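PEXRD2 family secreted RXLR effector peptide, putative (Phytophthora infestans, PDB 3ZRG) acts as a secreted RxLR effector that enhances colonization of Nicotiana benthamiana leaves by the pathogen and induces a weak, SGT1-dependent cell death response there. Local coordinates at residues M17-Y22 / R56-V61. Numbering follows the deposited sequence.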
loop_
_atom_site.group_PDB
_atom_site.type_symbol
_atom_site.label_atom_id
_atom_site.label_comp_id
_atom_site.label_asym_id
_atom_site.label_seq_id
_atom_site.Cartn_x
_atom_site.Cartn_y
_atom_site.Cartn_z
ATOM N N MET A 17 -9.003 6.851 -9.058
ATOM C CA MET A 17 -7.681 6.275 -8.947
ATOM C C MET A 17 -7.580 5.344 -7.727
ATOM O O MET A 17 -7.706 5.770 -6.550
ATOM C CB MET A 17 -6.630 7.384 -8.876
ATOM C CG MET A 17 -5.236 6.920 -9.223
ATOM S SD MET A 17 -4.035 8.259 -9.077
ATOM C CE MET A 17 -4.651 9.496 -10.240
ATOM N N THR A 18 -7.376 4.051 -7.990
ATOM C CA THR A 18 -7.090 3.133 -6.910
ATOM C C THR A 18 -5.632 3.321 -6.358
ATOM O O THR A 18 -4.799 3.995 -6.978
ATOM C CB THR A 18 -7.254 1.667 -7.338
ATOM O OG1 THR A 18 -6.311 1.405 -8.366
ATOM C CG2 THR A 18 -8.716 1.359 -7.814
ATOM N N VAL A 19 -5.376 2.725 -5.196
ATOM C CA VAL A 19 -4.032 2.749 -4.586
ATOM C C VAL A 19 -3.012 2.140 -5.571
ATOM O O VAL A 19 -1.951 2.727 -5.873
ATOM C CB VAL A 19 -4.022 2.071 -3.223
ATOM C CG1 VAL A 19 -2.599 1.959 -2.718
ATOM C CG2 VAL A 19 -4.884 2.839 -2.217
ATOM N N ASP A 20 -3.371 0.990 -6.119
ATOM C CA ASP A 20 -2.571 0.338 -7.171
ATOM C C ASP A 20 -2.412 1.180 -8.437
ATOM O O ASP A 20 -1.306 1.252 -8.992
ATOM C CB ASP A 20 -3.041 -1.105 -7.416
ATOM C CG ASP A 20 -4.545 -1.235 -7.462
ATOM O OD1 ASP A 20 -5.215 -1.088 -6.417
ATOM O OD2 ASP A 20 -5.038 -1.483 -8.578
ATOM N N ASP A 21 -3.448 1.900 -8.866
ATOM C CA ASP A 21 -3.329 2.830 -9.977
ATOM C C ASP A 21 -2.264 3.915 -9.656
ATOM O O ASP A 21 -1.431 4.273 -10.505
ATOM C CB ASP A 21 -4.653 3.546 -10.272
ATOM C CG ASP A 21 -5.713 2.679 -10.951
ATOM O OD1 ASP A 21 -5.421 1.607 -11.570
ATOM O OD2 ASP A 21 -6.890 3.144 -10.890
ATOM N N TYR A 22 -2.319 4.460 -8.450
ATOM C CA TYR A 22 -1.386 5.530 -8.079
ATOM C C TYR A 22 0.050 4.959 -7.994
ATOM O O TYR A 22 0.990 5.585 -8.474
ATOM C CB TYR A 22 -1.797 6.161 -6.751
ATOM C CG TYR A 22 -0.952 7.350 -6.348
ATOM C CD1 TYR A 22 -0.544 8.292 -7.274
ATOM C CD2 TYR A 22 -0.632 7.557 -5.012
ATOM C CE1 TYR A 22 0.188 9.398 -6.889
ATOM C CE2 TYR A 22 0.125 8.643 -4.621
ATOM C CZ TYR A 22 0.507 9.561 -5.549
ATOM O OH TYR A 22 1.258 10.647 -5.193
ATOM N N ARG A 56 0.340 7.588 2.013
ATOM C CA ARG A 56 -0.560 8.693 2.301
ATOM C C ARG A 56 -1.924 8.529 1.605
ATOM O O ARG A 56 -2.993 8.676 2.209
ATOM C CB ARG A 56 0.102 9.990 1.818
ATOM C CG ARG A 56 -0.601 11.215 2.292
ATOM C CD ARG A 56 -0.867 11.094 3.778
ATOM N NE ARG A 56 -1.915 12.003 4.189
ATOM C CZ ARG A 56 -3.160 11.635 4.478
ATOM N NH1 ARG A 56 -3.525 10.340 4.438
ATOM N NH2 ARG A 56 -4.023 12.582 4.831
ATOM N N TYR A 57 -1.844 8.276 0.306
ATOM C CA TYR A 57 -3.062 8.036 -0.524
ATOM C C TYR A 57 -3.852 6.813 -0.039
ATOM O O TYR A 57 -5.058 6.866 0.060
ATOM C CB TYR A 57 -2.707 7.976 -2.005
ATOM C CG TYR A 57 -3.970 7.989 -2.877
ATOM C CD1 TYR A 57 -4.943 8.980 -2.735
ATOM C CD2 TYR A 57 -4.212 6.980 -3.779
ATOM C CE1 TYR A 57 -6.053 9.000 -3.513
ATOM C CE2 TYR A 57 -5.340 6.959 -4.543
ATOM C CZ TYR A 57 -6.275 7.975 -4.424
ATOM O OH TYR A 57 -7.446 8.013 -5.181
ATOM N N LEU A 58 -3.170 5.734 0.317
ATOM C CA LEU A 58 -3.813 4.514 0.799
ATOM C C LEU A 58 -4.646 4.818 2.034
ATOM O O LEU A 58 -5.819 4.428 2.113
ATOM C CB LEU A 58 -2.740 3.458 1.084
ATOM C CG LEU A 58 -3.212 2.069 1.514
ATOM C CD1 LEU A 58 -2.074 1.053 1.307
ATOM C CD2 LEU A 58 -3.633 2.112 2.953
ATOM N N ASN A 59 -4.064 5.535 3.017
ATOM C CA ASN A 59 -4.835 5.854 4.221
ATOM C C ASN A 59 -6.009 6.776 3.903
ATOM O O ASN A 59 -7.068 6.651 4.493
ATOM C CB ASN A 59 -3.960 6.473 5.316
ATOM C CG ASN A 59 -3.126 5.431 6.075
ATOM O OD1 ASN A 59 -3.215 4.222 5.832
ATOM N ND2 ASN A 59 -2.312 5.903 6.986
ATOM N N TYR A 60 -5.816 7.693 2.952
ATOM C CA TYR A 60 -6.884 8.617 2.502
ATOM C C TYR A 60 -8.057 7.854 1.906
ATOM O O TYR A 60 -9.212 8.062 2.267
ATOM C CB TYR A 60 -6.299 9.626 1.492
ATOM C CG TYR A 60 -7.307 10.658 1.072
ATOM C CD1 TYR A 60 -7.474 11.818 1.801
ATOM C CD2 TYR A 60 -8.113 10.457 -0.054
ATOM C CE1 TYR A 60 -8.429 12.775 1.428
ATOM C CE2 TYR A 60 -9.054 11.384 -0.426
ATOM C CZ TYR A 60 -9.213 12.546 0.320
ATOM O OH TYR A 60 -10.145 13.496 -0.052
ATOM N N VAL A 61 -7.763 6.927 1.001
ATOM C CA VAL A 61 -8.822 6.139 0.410
ATOM C C VAL A 61 -9.554 5.301 1.468
ATOM O O VAL A 61 -10.787 5.248 1.465
ATOM C CB VAL A 61 -8.276 5.259 -0.717
ATOM C CG1 VAL A 61 -9.394 4.364 -1.261
ATOM C CG2 VAL A 61 -7.684 6.142 -1.830
#
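With CG anti to the backbone N (chi1 -170°), the Tyr57 side chain leaves helix 49-63 toward residues 17-22 and carries its hydroxyl to the turn before helix 19-25. Tyr57 OH donates to Met17 O at 2.6 Å, in the carbonyl plane and on a lone pair, with a C=O...donor angle of 140°. Met17 O and Thr18 O both lie at the edge of the Tyr57 ring, so the phenol meets the chain rim-on, while Val61 CG2 lies 3.5 Å above the ring plane on one face, offset toward the rim. Tyr22, also anti at chi1, crosses Tyr57 obliquely: its CD2 is 3.7 Å from Tyr57 CB, and the ring planes stand at 77°. Val19 supplies the closest apolar approach to the helix backbone, its CG2 resting 3.6 Å from Leu58 CA, and CG1 reaches Leu58 CB. A capping box closes the start of helix 19-25, with Thr18 at the N-cap: Asp21 N donates to Thr18 OG1 (2.9 Å), and Thr18 N returns a bond to Asp21 OD2 from above the carboxylate plane (3.1 Å). Tyr57 thus holds the carbonyl of Met17, the residue just before the N-cap. The contact, within the WYL-domain effector region, joins helix 19-25 to helix 49-63; Met12 of helix 6-14 touches Met17 and Tyr22, Leu54, a turn earlier on helix 49-63, packs on Val19 and Tyr22, and Ala23 of the second subunit meets Leu58.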